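Local coordinates for flagellar basal body rod modification protein (Helicobacter pylori 26695, PDB 4ZZF) that is probably required for flagellar hook formation, perhaps as a scaffolding protein, at residues 23-35 and 103-115. Sequence-based numbering, arbitrary orientation.
Sequences NKLSFSLFFDEKI and YLQTRIGRGEVES
The aromatic side chain of F30 lies against the backbone corner at G111, and its path from CB outward traces the heart of this contact. F30 CB stands 3.5 Å from R110 O. With CG anti to the backbone N (chi1 -180°), the ring lies with one face against the turning chain: CG and CD2 meet G111 CA, which makes a CH-pi contact 3.9 Å from the ring centroid. The same face receives E112 N above its centre, and CE1 and CZ reach E112 CB at the far end. Glycine suits position 111 because a CB there would collide with F30 CB. Just before the corner, R110 bends at chi3 (-65°) and reaches D32 in an end-on salt bridge: R110 NH1 donates to D32 OD1 and R110 NH2 to D32 OD2, each at 2.9 Å, with the two flat groups nearly coplanar. NH1 also donates to T106 OG1, NE forms a salt bridge with E11 and NH2 bonds to the Y141 hydroxyl, so bonds on all three nitrogens hold the guanidinium's rotation. T106 OG1 in turn donates to F30 O at 2.6 Å. Threonine serves twice here, since its CG2 sits over one face of the F31 ring, opposite I35 CD1. Toward the start of strand 25-31, L29 CD2 packs on I108 N (3.3 Å), and I108 CD1 touches F27 CB, apolar groups fit for a buried interior. One water accepts from F30 N and donates to R107 O and R110 O, replacing direct backbone hydrogen bonds between the segments. Strands 25-31 and 104-107 run roughly antiparallel (149°), yet pair with 67-73 and 86-94 respectively. In this truncated FlgD, apolar side chains thus pack between two sheets, as in the beta-sandwich of an Ig-like domain.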
loop_
_atom_site.group_PDB
_atom_site.type_symbol
_atom_site.label_atom_id
_atom_site.label_comp_id
_atom_site.label_asym_id
_atom_site.label_seq_id
_atom_site.Cartn_x
_atom_site.Cartn_y
_atom_site.Cartn_z
ATOM N N ASN A 23 -3.986 -19.295 -37.203
ATOM C CA ASN A 23 -3.539 -19.841 -35.928
ATOM C C ASN A 23 -4.509 -19.590 -34.771
ATOM O O ASN A 23 -5.131 -18.524 -34.679
ATOM C CB ASN A 23 -2.165 -19.275 -35.573
ATOM C CG ASN A 23 -1.110 -19.617 -36.609
ATOM O OD1 ASN A 23 -1.285 -20.543 -37.408
ATOM N ND2 ASN A 23 -0.007 -18.872 -36.602
ATOM N N LYS A 24 -4.623 -20.593 -33.901
ATOM C CA LYS A 24 -5.411 -20.513 -32.675
ATOM C C LYS A 24 -5.087 -19.250 -31.891
ATOM O O LYS A 24 -4.005 -18.672 -32.019
ATOM C CB LYS A 24 -5.150 -21.738 -31.786
ATOM C CG LYS A 24 -4.114 -21.445 -30.689
ATOM C CD LYS A 24 -3.949 -22.556 -29.660
ATOM C CE LYS A 24 -3.875 -23.941 -30.288
ATOM N NZ LYS A 24 -3.475 -24.967 -29.273
ATOM N N LEU A 25 -6.026 -18.828 -31.064
ATOM C CA LEU A 25 -5.770 -17.692 -30.206
ATOM C C LEU A 25 -5.873 -18.101 -28.747
ATOM O O LEU A 25 -6.933 -18.505 -28.287
ATOM C CB LEU A 25 -6.746 -16.567 -30.512
ATOM C CG LEU A 25 -6.538 -15.363 -29.607
ATOM C CD1 LEU A 25 -5.183 -14.715 -29.898
ATOM C CD2 LEU A 25 -7.676 -14.398 -29.810
ATOM N N SER A 26 -4.763 -18.021 -28.032
ATOM C CA SER A 26 -4.788 -18.185 -26.589
ATOM C C SER A 26 -5.151 -16.847 -25.986
ATOM O O SER A 26 -4.675 -15.810 -26.456
ATOM C CB SER A 26 -3.437 -18.663 -26.051
ATOM O OG SER A 26 -3.219 -20.018 -26.391
ATOM N N PHE A 27 -6.003 -16.862 -24.967
ATOM C CA PHE A 27 -6.338 -15.637 -24.245
ATOM C C PHE A 27 -6.769 -15.963 -22.817
ATOM O O PHE A 27 -7.111 -17.100 -22.491
ATOM C CB PHE A 27 -7.436 -14.850 -24.974
ATOM C CG PHE A 27 -8.788 -15.507 -24.922
ATOM C CD1 PHE A 27 -9.162 -16.429 -25.886
ATOM C CD2 PHE A 27 -9.683 -15.214 -23.902
ATOM C CE1 PHE A 27 -10.403 -17.039 -25.832
ATOM C CE2 PHE A 27 -10.922 -15.821 -23.849
ATOM C CZ PHE A 27 -11.285 -16.730 -24.806
ATOM N N SER A 28 -6.760 -14.944 -21.973
ATOM C CA SER A 28 -7.037 -15.112 -20.558
ATOM C C SER A 28 -8.140 -14.142 -20.081
ATOM O O SER A 28 -8.232 -12.994 -20.543
ATOM C CB SER A 28 -5.733 -14.927 -19.776
ATOM O OG SER A 28 -5.959 -14.409 -18.485
ATOM N N LEU A 29 -9.005 -14.641 -19.198
ATOM C CA LEU A 29 -10.068 -13.846 -18.596
ATOM C C LEU A 29 -9.988 -13.927 -17.080
ATOM O O LEU A 29 -9.714 -14.994 -16.515
ATOM C CB LEU A 29 -11.446 -14.325 -19.058
ATOM C CG LEU A 29 -11.796 -14.036 -20.508
ATOM C CD1 LEU A 29 -13.179 -14.610 -20.833
ATOM C CD2 LEU A 29 -11.771 -12.559 -20.736
ATOM N N PHE A 30 -10.248 -12.813 -16.409
ATOM C CA PHE A 30 -10.187 -12.808 -14.958
ATOM C C PHE A 30 -11.584 -12.864 -14.354
ATOM O O PHE A 30 -12.419 -11.994 -14.638
ATOM C CB PHE A 30 -9.438 -11.572 -14.464
ATOM C CG PHE A 30 -9.324 -11.484 -12.971
ATOM C CD1 PHE A 30 -8.280 -12.100 -12.308
ATOM C CD2 PHE A 30 -10.267 -10.775 -12.225
ATOM C CE1 PHE A 30 -8.174 -12.007 -10.925
ATOM C CE2 PHE A 30 -10.165 -10.685 -10.853
ATOM C CZ PHE A 30 -9.112 -11.302 -10.202
ATOM N N PHE A 31 -11.831 -13.877 -13.517
ATOM C CA PHE A 31 -13.114 -13.997 -12.829
ATOM C C PHE A 31 -12.983 -13.615 -11.352
ATOM O O PHE A 31 -12.297 -14.281 -10.576
ATOM C CB PHE A 31 -13.681 -15.414 -13.009
ATOM C CG PHE A 31 -14.012 -15.732 -14.443
ATOM C CD1 PHE A 31 -13.022 -16.188 -15.316
ATOM C CD2 PHE A 31 -15.290 -15.509 -14.939
ATOM C CE1 PHE A 31 -13.307 -16.454 -16.647
ATOM C CE2 PHE A 31 -15.590 -15.770 -16.267
ATOM C CZ PHE A 31 -14.591 -16.242 -17.133
ATOM N N ASP A 32 -13.644 -12.519 -10.992
ATOM C CA ASP A 32 -13.591 -11.947 -9.647
ATOM C C ASP A 32 -14.182 -12.855 -8.570
ATOM O O ASP A 32 -13.821 -12.754 -7.401
ATOM C CB ASP A 32 -14.322 -10.605 -9.654
ATOM C CG ASP A 32 -13.833 -9.698 -10.775
ATOM O OD1 ASP A 32 -14.167 -9.961 -11.955
ATOM O OD2 ASP A 32 -13.086 -8.746 -10.483
ATOM N N GLU A 33 -15.096 -13.722 -8.993
ATOM C CA GLU A 33 -15.774 -14.694 -8.139
ATOM C C GLU A 33 -15.673 -16.049 -8.794
ATOM O O GLU A 33 -15.594 -16.116 -10.027
ATOM C CB GLU A 33 -17.261 -14.365 -7.968
ATOM C CG GLU A 33 -17.606 -13.213 -7.093
ATOM C CD GLU A 33 -19.109 -13.067 -6.973
ATOM O OE1 GLU A 33 -19.831 -14.011 -7.399
ATOM O OE2 GLU A 33 -19.573 -12.013 -6.477
ATOM N N LYS A 34 -15.726 -17.114 -7.995
ATOM C CA LYS A 34 -15.853 -18.457 -8.534
ATOM C C LYS A 34 -17.048 -18.560 -9.468
ATOM O O LYS A 34 -18.144 -18.134 -9.130
ATOM C CB LYS A 34 -16.022 -19.489 -7.413
ATOM C CG LYS A 34 -14.758 -19.806 -6.665
ATOM C CD LYS A 34 -14.946 -21.005 -5.753
ATOM C CE LYS A 34 -13.627 -21.359 -5.073
ATOM N NZ LYS A 34 -13.686 -22.651 -4.318
ATOM N N ILE A 35 -16.848 -19.131 -10.643
ATOM C CA ILE A 35 -17.972 -19.351 -11.550
ATOM C C ILE A 35 -18.957 -20.354 -10.943
ATOM O O ILE A 35 -18.558 -21.427 -10.493
ATOM C CB ILE A 35 -17.494 -19.867 -12.914
ATOM C CG1 ILE A 35 -16.582 -18.834 -13.571
ATOM C CG2 ILE A 35 -18.662 -20.184 -13.797
ATOM C CD1 ILE A 35 -15.825 -19.383 -14.731
ATOM N N TYR A 103 -26.045 -10.603 -14.995
ATOM C CA TYR A 103 -24.802 -11.358 -14.829
ATOM C C TYR A 103 -23.636 -10.471 -14.399
ATOM O O TYR A 103 -23.577 -9.312 -14.783
ATOM C CB TYR A 103 -24.402 -12.035 -16.142
ATOM C CG TYR A 103 -25.246 -13.191 -16.607
ATOM C CD1 TYR A 103 -26.410 -12.983 -17.363
ATOM C CD2 TYR A 103 -24.863 -14.493 -16.342
ATOM C CE1 TYR A 103 -27.176 -14.054 -17.817
ATOM C CE2 TYR A 103 -25.617 -15.567 -16.793
ATOM C CZ TYR A 103 -26.768 -15.347 -17.524
ATOM O OH TYR A 103 -27.488 -16.437 -17.960
ATOM N N LEU A 104 -22.692 -11.021 -13.643
ATOM C CA LEU A 104 -21.385 -10.380 -13.510
ATOM C C LEU A 104 -20.703 -10.339 -14.878
ATOM O O LEU A 104 -20.987 -11.161 -15.750
ATOM C CB LEU A 104 -20.498 -11.118 -12.525
ATOM C CG LEU A 104 -20.973 -11.224 -11.073
ATOM C CD1 LEU A 104 -19.908 -11.937 -10.218
ATOM C CD2 LEU A 104 -21.278 -9.831 -10.526
ATOM N N GLN A 105 -19.801 -9.387 -15.071
ATOM C CA GLN A 105 -19.088 -9.305 -16.339
ATOM C C GLN A 105 -17.591 -9.316 -16.164
ATOM O O GLN A 105 -17.068 -8.900 -15.134
ATOM C CB GLN A 105 -19.491 -8.048 -17.088
ATOM C CG GLN A 105 -20.989 -7.908 -17.188
ATOM C CD GLN A 105 -21.393 -7.025 -18.329
ATOM O OE1 GLN A 105 -21.038 -5.844 -18.371
ATOM N NE2 GLN A 105 -22.120 -7.594 -19.286
ATOM N N THR A 106 -16.904 -9.791 -17.193
ATOM C CA THR A 106 -15.471 -9.596 -17.298
ATOM C C THR A 106 -15.083 -9.564 -18.772
ATOM O O THR A 106 -15.937 -9.689 -19.650
ATOM C CB THR A 106 -14.686 -10.691 -16.541
ATOM O OG1 THR A 106 -13.305 -10.307 -16.452
ATOM C CG2 THR A 106 -14.812 -12.033 -17.235
ATOM N N ARG A 107 -13.800 -9.363 -19.041
ATOM C CA ARG A 107 -13.343 -9.111 -20.401
ATOM C C ARG A 107 -11.842 -9.190 -20.387
ATOM O O ARG A 107 -11.221 -9.086 -19.320
ATOM C CB ARG A 107 -13.781 -7.728 -20.901
ATOM C CG ARG A 107 -13.235 -6.596 -20.024
ATOM C CD ARG A 107 -13.192 -5.268 -20.755
ATOM N NE ARG A 107 -12.781 -4.155 -19.898
ATOM C CZ ARG A 107 -11.595 -3.551 -19.957
ATOM N NH1 ARG A 107 -10.678 -3.955 -20.827
ATOM N NH2 ARG A 107 -11.322 -2.540 -19.139
ATOM N N ILE A 108 -11.265 -9.380 -21.564
ATOM C CA ILE A 108 -9.828 -9.271 -21.738
ATOM C C ILE A 108 -9.325 -7.890 -21.301
ATOM O O ILE A 108 -9.960 -6.874 -21.584
ATOM C CB ILE A 108 -9.449 -9.523 -23.207
ATOM C CG1 ILE A 108 -9.480 -11.018 -23.498
ATOM C CG2 ILE A 108 -8.059 -8.974 -23.534
ATOM C CD1 ILE A 108 -8.837 -11.362 -24.826
ATOM N N GLY A 109 -8.185 -7.839 -20.620
ATOM C CA GLY A 109 -7.574 -6.550 -20.308
ATOM C C GLY A 109 -8.005 -5.940 -18.982
ATOM O O GLY A 109 -7.902 -4.731 -18.782
ATOM N N ARG A 110 -8.498 -6.777 -18.072
ATOM C CA ARG A 110 -8.752 -6.349 -16.704
ATOM C C ARG A 110 -8.452 -7.506 -15.769
ATOM O O ARG A 110 -8.501 -8.661 -16.167
ATOM C CB ARG A 110 -10.202 -5.875 -16.524
ATOM C CG ARG A 110 -11.252 -6.995 -16.703
ATOM C CD ARG A 110 -12.648 -6.544 -16.262
ATOM N NE ARG A 110 -12.718 -6.255 -14.831
ATOM C CZ ARG A 110 -12.929 -7.182 -13.897
ATOM N NH1 ARG A 110 -13.077 -8.453 -14.244
ATOM N NH2 ARG A 110 -12.970 -6.850 -12.616
ATOM N N GLY A 111 -8.143 -7.199 -14.521
ATOM C CA GLY A 111 -7.916 -8.246 -13.550
ATOM C C GLY A 111 -6.908 -7.833 -12.511
ATOM O O GLY A 111 -6.393 -6.702 -12.520
ATOM N N GLU A 112 -6.621 -8.759 -11.608
ATOM C CA GLU A 112 -5.680 -8.473 -10.551
ATOM C C GLU A 112 -4.293 -8.229 -11.115
ATOM O O GLU A 112 -3.836 -8.945 -12.004
ATOM C CB GLU A 112 -5.638 -9.608 -9.543
ATOM C CG GLU A 112 -4.788 -9.269 -8.331
ATOM C CD GLU A 112 -4.853 -10.335 -7.246
ATOM O OE1 GLU A 112 -4.933 -11.538 -7.586
ATOM O OE2 GLU A 112 -4.822 -9.956 -6.056
ATOM N N VAL A 113 -3.627 -7.205 -10.601
ATOM C CA VAL A 113 -2.238 -6.990 -10.953
ATOM C C VAL A 113 -1.353 -7.875 -10.107
ATOM O O VAL A 113 -1.249 -7.681 -8.899
ATOM C CB VAL A 113 -1.827 -5.538 -10.768
ATOM C CG1 VAL A 113 -0.360 -5.367 -11.157
ATOM C CG2 VAL A 113 -2.746 -4.636 -11.594
ATOM N N GLU A 114 -0.711 -8.849 -10.739
ATOM C CA GLU A 114 0.035 -9.854 -10.003
ATOM C C GLU A 114 1.479 -9.443 -9.737
ATOM O O GLU A 114 2.098 -9.903 -8.780
ATOM C CB GLU A 114 0.001 -11.178 -10.757
ATOM C CG GLU A 114 -1.409 -11.709 -10.946
ATOM C CD GLU A 114 -1.441 -12.986 -11.749
ATOM O OE1 GLU A 114 -1.018 -12.955 -12.923
ATOM O OE2 GLU A 114 -1.882 -14.019 -11.201
ATOM N N SER A 115 2.025 -8.584 -10.584
ATOM C CA SER A 115 3.363 -8.077 -10.342
ATOM C C SER A 115 3.565 -6.853 -11.198
ATOM O O SER A 115 2.814 -6.623 -12.137
ATOM C CB SER A 115 4.435 -9.142 -10.640
ATOM O OG SER A 115 4.737 -9.216 -12.017
HETATM O O HOH W 1 -7.245 -10.542 -19.295
HETATM O O HOH W 2 -9.607 -10.623 -17.700
HETATM O O HOH W 3 -16.653 -9.947 -12.692
#